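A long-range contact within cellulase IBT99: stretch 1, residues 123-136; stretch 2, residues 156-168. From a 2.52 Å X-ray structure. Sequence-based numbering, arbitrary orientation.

Stretch 1, residues 123-136: TIYPMVQLIDYCEE
Stretch 2 156-168: KATYKLRPKARII

Residues 123-136 form a helix that begins earlier in the chain, kinked where Tyr125 and Pro126 lack backbone bonds to the preceding turn. Stretch 2 is the end of another helix, 156-161, then a type I turn from Arg162 to Ala165 and a strand entered at Ile167. The helix axes approach to 9.6 Å, with 51° between their N-to-C directions and a signed crossing angle of -51°. Three CA pairs set the register: Ile124 CA to Ala157 CA at 6.4 Å, Val128 CA to Thr158 CA at 6.3 Å, and Ile131 CA to Ala165 CA at 6.7 Å. Steps of four and three residues keep one side of the first helix on the contact, so it follows its partner helix and then the loop.

Two of the three register positions, Ile124-Ala157 and Ile131-Ala165, set an isoleucine against an alanine: Ala157 CB, pointing toward stretch 1, meets Ile124 CG2 at 3.7 Å, and Ala165 CB meets Ile131 CG2 at 3.6 Å. Between these, Leu161 (chi1 m, chi2 t) sends CD1 to 3.8 Å from Val128 CG2, with Val128 in the t rotamer. The same Leu161 CD1 lies 4.5 Å from Tyr125 CE1; the tyrosine's CB points away, but its m rotamer brings the ring back. Thr158 CG2 sits 4.2 Å from CB of Met127, a selenomethionine. Farther along, Ile167, extended as t,t, presents CD1 to Met127 CE at 3.8 Å and to Ile131 CD1 at 3.9 Å. Met127 is m,m,m and Ile131 m,m, whereas Ile124 is m,t.

The charged interaction centres on Arg162, the first residue to leave helical geometry (phi/psi -122/77), although its N still bonds to Thr158 O at 2.8 Å. With chi1 at -96°, chi2 p and the outer torsions near 180°, its side chain runs across the first helix, nearly perpendicular to it, to reach Asp132 (chi1 m). Arg162 NE donates to Asp132 OD1 at 3.0 Å and 148°, while Arg162 NH2 lies 2.8 Å from Asp132 OD2, completing a two-pronged salt bridge. The arginine is also apolar filler: its CG packs 3.6 Å from Ile131 CG2, and Val128 CG1 covers one guanidinium face, 3.5 Å from Arg162 CZ.

Glu135 (m,m) offers looser coverage. Its OE1 is 4.1 Å from Ala165 CA and 4.4 Å from Arg166 N, beyond hydrogen-bonding range. The rule to read here is isoleucine against alanine at two of the three register positions, valine beside threonine at the third, and a salt bridge laid against aliphatic packing; the whole buries 572 Å².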

# COMPACT_ATOMS: atom_id res chain seq x y z
N THR A 123 18.20 -24.05 12.18
CA THR A 123 17.96 -23.26 13.37
C THR A 123 16.49 -22.88 13.56
O THR A 123 16.12 -22.46 14.66
CB THR A 123 18.81 -21.98 13.34
OG1 THR A 123 20.09 -22.28 12.76
CG2 THR A 123 19.03 -21.43 14.74
N ILE A 124 15.66 -23.03 12.53
CA ILE A 124 14.28 -22.54 12.60
C ILE A 124 13.52 -23.24 13.73
O ILE A 124 13.09 -22.60 14.70
CB ILE A 124 13.56 -22.73 11.25
CG1 ILE A 124 14.18 -21.82 10.19
CG2 ILE A 124 12.07 -22.46 11.39
CD1 ILE A 124 13.52 -21.92 8.83
N TYR A 125 13.35 -24.55 13.63
CA TYR A 125 12.54 -25.29 14.60
C TYR A 125 13.20 -25.39 15.97
O TYR A 125 12.50 -25.29 16.99
CB TYR A 125 12.20 -26.68 14.06
CG TYR A 125 11.08 -26.66 13.04
CD1 TYR A 125 9.79 -26.30 13.41
CD2 TYR A 125 11.32 -27.01 11.72
CE1 TYR A 125 8.77 -26.28 12.48
CE2 TYR A 125 10.30 -27.00 10.79
CZ TYR A 125 9.02 -26.63 11.18
OH TYR A 125 8.00 -26.61 10.25
N PRO A 126 14.52 -25.60 16.08
CA PRO A 126 15.15 -25.52 17.41
C PRO A 126 14.95 -24.19 18.10
O PRO A 126 14.84 -24.16 19.34
CB PRO A 126 16.63 -25.79 17.11
CG PRO A 126 16.60 -26.67 15.92
CD PRO A 126 15.46 -26.16 15.08
N MSE A 127 14.88 -23.09 17.36
CA MSE A 127 14.59 -21.79 17.95
C MSE A 127 13.14 -21.71 18.40
O MSE A 127 12.84 -21.12 19.44
CB MSE A 127 14.89 -20.66 16.95
CG MSE A 127 16.33 -20.17 16.98
SE MSE A 127 16.81 -19.42 18.71
CE MSE A 127 15.36 -18.12 18.88
N VAL A 128 12.24 -22.31 17.62
CA VAL A 128 10.83 -22.35 17.99
C VAL A 128 10.64 -23.16 19.27
O VAL A 128 9.83 -22.81 20.13
CB VAL A 128 9.99 -22.90 16.83
CG1 VAL A 128 8.54 -23.09 17.26
CG2 VAL A 128 10.07 -21.97 15.63
N GLN A 129 11.40 -24.26 19.41
CA GLN A 129 11.34 -25.04 20.64
C GLN A 129 11.84 -24.24 21.83
O GLN A 129 11.33 -24.41 22.95
CB GLN A 129 12.14 -26.33 20.48
CG GLN A 129 11.94 -27.33 21.61
CD GLN A 129 12.65 -28.64 21.35
OE1 GLN A 129 13.83 -28.67 20.98
NE2 GLN A 129 11.94 -29.74 21.54
N LEU A 130 12.83 -23.37 21.62
CA LEU A 130 13.28 -22.49 22.70
C LEU A 130 12.17 -21.51 23.10
O LEU A 130 12.03 -21.18 24.28
CB LEU A 130 14.53 -21.73 22.26
CG LEU A 130 15.00 -20.58 23.16
CD1 LEU A 130 15.36 -21.08 24.54
CD2 LEU A 130 16.19 -19.86 22.53
N ILE A 131 11.39 -21.05 22.12
CA ILE A 131 10.28 -20.14 22.42
C ILE A 131 9.23 -20.84 23.26
O ILE A 131 8.75 -20.30 24.27
CB ILE A 131 9.68 -19.60 21.11
CG1 ILE A 131 10.72 -18.81 20.32
CG2 ILE A 131 8.46 -18.74 21.41
CD1 ILE A 131 11.13 -17.50 20.96
N ASP A 132 8.86 -22.07 22.87
CA ASP A 132 7.82 -22.79 23.59
C ASP A 132 8.27 -23.18 24.99
O ASP A 132 7.43 -23.35 25.89
CB ASP A 132 7.40 -24.03 22.80
CG ASP A 132 6.81 -23.68 21.45
OD1 ASP A 132 6.08 -22.67 21.36
OD2 ASP A 132 7.08 -24.41 20.47
N TYR A 133 9.58 -23.35 25.21
CA TYR A 133 10.08 -23.59 26.55
C TYR A 133 9.78 -22.41 27.47
O TYR A 133 9.32 -22.59 28.60
CB TYR A 133 11.59 -23.86 26.51
CG TYR A 133 11.97 -25.26 26.10
CD1 TYR A 133 11.15 -26.34 26.41
CD2 TYR A 133 13.14 -25.51 25.41
CE1 TYR A 133 11.49 -27.63 26.05
CE2 TYR A 133 13.50 -26.79 25.04
CZ TYR A 133 12.67 -27.85 25.36
OH TYR A 133 13.01 -29.13 24.99
N CYS A 134 10.02 -21.19 26.99
CA CYS A 134 9.82 -20.01 27.82
C CYS A 134 8.35 -19.67 27.97
O CYS A 134 7.94 -19.14 29.01
CB CYS A 134 10.59 -18.83 27.24
SG CYS A 134 12.36 -19.14 27.03
N GLU A 135 7.54 -19.96 26.95
CA GLU A 135 6.10 -19.76 27.08
C GLU A 135 5.50 -20.70 28.13
O GLU A 135 4.48 -20.38 28.74
CB GLU A 135 5.41 -19.98 25.74
CG GLU A 135 5.76 -18.95 24.67
CD GLU A 135 5.19 -17.58 24.97
OE1 GLU A 135 5.90 -16.58 24.75
OE2 GLU A 135 4.03 -17.51 25.44
N GLU A 136 6.13 -21.86 28.35
CA GLU A 136 5.58 -22.88 29.23
C GLU A 136 6.22 -22.87 30.62
O GLU A 136 5.51 -23.07 31.61
CB GLU A 136 5.77 -24.26 28.60
CG GLU A 136 4.69 -25.28 28.93
CD GLU A 136 4.92 -26.62 28.25
OE1 GLU A 136 5.99 -27.22 28.47
OE2 GLU A 136 4.03 -27.06 27.50
N LYS A 156 12.53 -13.96 10.82
CA LYS A 156 11.37 -14.06 9.94
C LYS A 156 10.59 -15.34 10.20
O LYS A 156 9.36 -15.35 10.04
CB LYS A 156 11.80 -13.98 8.48
CG LYS A 156 10.66 -13.85 7.49
CD LYS A 156 11.15 -13.89 6.06
CE LYS A 156 10.79 -12.62 5.31
NZ LYS A 156 11.48 -11.43 5.88
N ALA A 157 11.27 -16.41 10.60
CA ALA A 157 10.58 -17.67 10.88
C ALA A 157 9.88 -17.63 12.23
O ALA A 157 8.72 -18.02 12.35
CB ALA A 157 11.57 -18.83 10.81
N THR A 158 10.58 -17.15 13.27
CA THR A 158 9.98 -17.08 14.59
C THR A 158 8.82 -16.09 14.64
O THR A 158 7.86 -16.30 15.40
CB THR A 158 11.03 -16.71 15.64
OG1 THR A 158 11.76 -15.56 15.21
CG2 THR A 158 11.99 -17.88 15.87
N TYR A 159 8.88 -15.02 13.85
CA TYR A 159 7.78 -14.05 13.84
C TYR A 159 6.55 -14.61 13.16
O TYR A 159 5.42 -14.27 13.54
CB TYR A 159 8.22 -12.75 13.16
CG TYR A 159 7.07 -11.79 12.93
CD1 TYR A 159 6.35 -11.27 14.00
CD2 TYR A 159 6.70 -11.42 11.65
CE1 TYR A 159 5.30 -10.39 13.79
CE2 TYR A 159 5.65 -10.55 11.43
CZ TYR A 159 4.95 -10.04 12.51
OH TYR A 159 3.91 -9.16 12.31
N LYS A 160 6.73 -15.46 12.15
CA LYS A 160 5.59 -16.07 11.48
C LYS A 160 4.98 -17.19 12.31
O LYS A 160 3.75 -17.33 12.35
CB LYS A 160 6.00 -16.61 10.10
CG LYS A 160 4.85 -17.22 9.32
CD LYS A 160 5.17 -17.29 7.83
CE LYS A 160 3.95 -17.77 7.05
NZ LYS A 160 4.15 -17.68 5.57
N LEU A 161 5.81 -18.00 12.97
CA LEU A 161 5.27 -19.14 13.71
C LEU A 161 4.82 -18.73 15.10
O LEU A 161 3.73 -19.11 15.55
CB LEU A 161 6.31 -20.26 13.77
CG LEU A 161 6.59 -20.98 12.45
CD1 LEU A 161 7.77 -21.92 12.59
CD2 LEU A 161 5.35 -21.75 11.98
N ARG A 162 5.63 -17.94 15.80
CA ARG A 162 5.36 -17.48 17.16
C ARG A 162 5.37 -15.95 17.15
O ARG A 162 6.34 -15.32 17.58
CB ARG A 162 6.38 -18.03 18.15
CG ARG A 162 5.94 -19.29 18.88
CD ARG A 162 5.73 -20.45 17.92
NE ARG A 162 5.45 -21.70 18.64
CZ ARG A 162 5.11 -22.84 18.05
NH1 ARG A 162 5.00 -22.89 16.73
NH2 ARG A 162 4.88 -23.92 18.78
N PRO A 163 4.29 -15.32 16.66
CA PRO A 163 4.28 -13.85 16.60
C PRO A 163 4.19 -13.19 17.96
O PRO A 163 4.64 -12.05 18.11
CB PRO A 163 3.04 -13.55 15.74
CG PRO A 163 2.66 -14.86 15.10
CD PRO A 163 3.08 -15.91 16.07
N LYS A 164 3.63 -13.87 18.96
CA LYS A 164 3.46 -13.32 20.29
C LYS A 164 4.68 -13.52 21.19
O LYS A 164 4.63 -13.16 22.37
CB LYS A 164 2.23 -13.93 20.97
CG LYS A 164 0.92 -13.71 20.22
CD LYS A 164 0.51 -12.25 20.23
CE LYS A 164 -0.88 -12.07 19.63
NZ LYS A 164 -1.90 -12.87 20.37
N ALA A 165 5.76 -14.08 20.66
CA ALA A 165 6.93 -14.38 21.47
C ALA A 165 7.60 -13.10 21.94
O ALA A 165 7.75 -12.13 21.19
CB ALA A 165 7.92 -15.23 20.69
N ARG A 166 8.01 -13.09 23.21
CA ARG A 166 8.73 -11.96 23.79
C ARG A 166 10.22 -12.14 23.48
O ARG A 166 11.03 -12.49 24.34
CB ARG A 166 8.46 -11.85 25.29
CG ARG A 166 7.00 -12.09 25.66
CD ARG A 166 6.73 -11.85 27.13
NE ARG A 166 6.45 -10.45 27.43
CZ ARG A 166 7.31 -9.61 27.99
NH1 ARG A 166 6.97 -8.35 28.21
NH2 ARG A 166 8.52 -10.03 28.33
N ILE A 167 10.56 -11.89 22.22
CA ILE A 167 11.91 -12.12 21.71
C ILE A 167 12.37 -10.87 20.97
O ILE A 167 11.57 -10.16 20.35
CB ILE A 167 11.95 -13.37 20.79
CG1 ILE A 167 13.38 -13.67 20.34
CG2 ILE A 167 11.03 -13.19 19.59
CD1 ILE A 167 13.49 -14.87 19.43
N ILE A 168 13.67 -10.61 21.05
CA ILE A 168 14.30 -9.50 20.33
C ILE A 168 15.56 -10.03 19.66
O ILE A 168 16.49 -10.48 20.35
CB ILE A 168 14.61 -8.31 21.25
CG1 ILE A 168 15.59 -7.35 20.57
CG2 ILE A 168 15.14 -8.79 22.60
CD1 ILE A 168 15.92 -6.12 21.39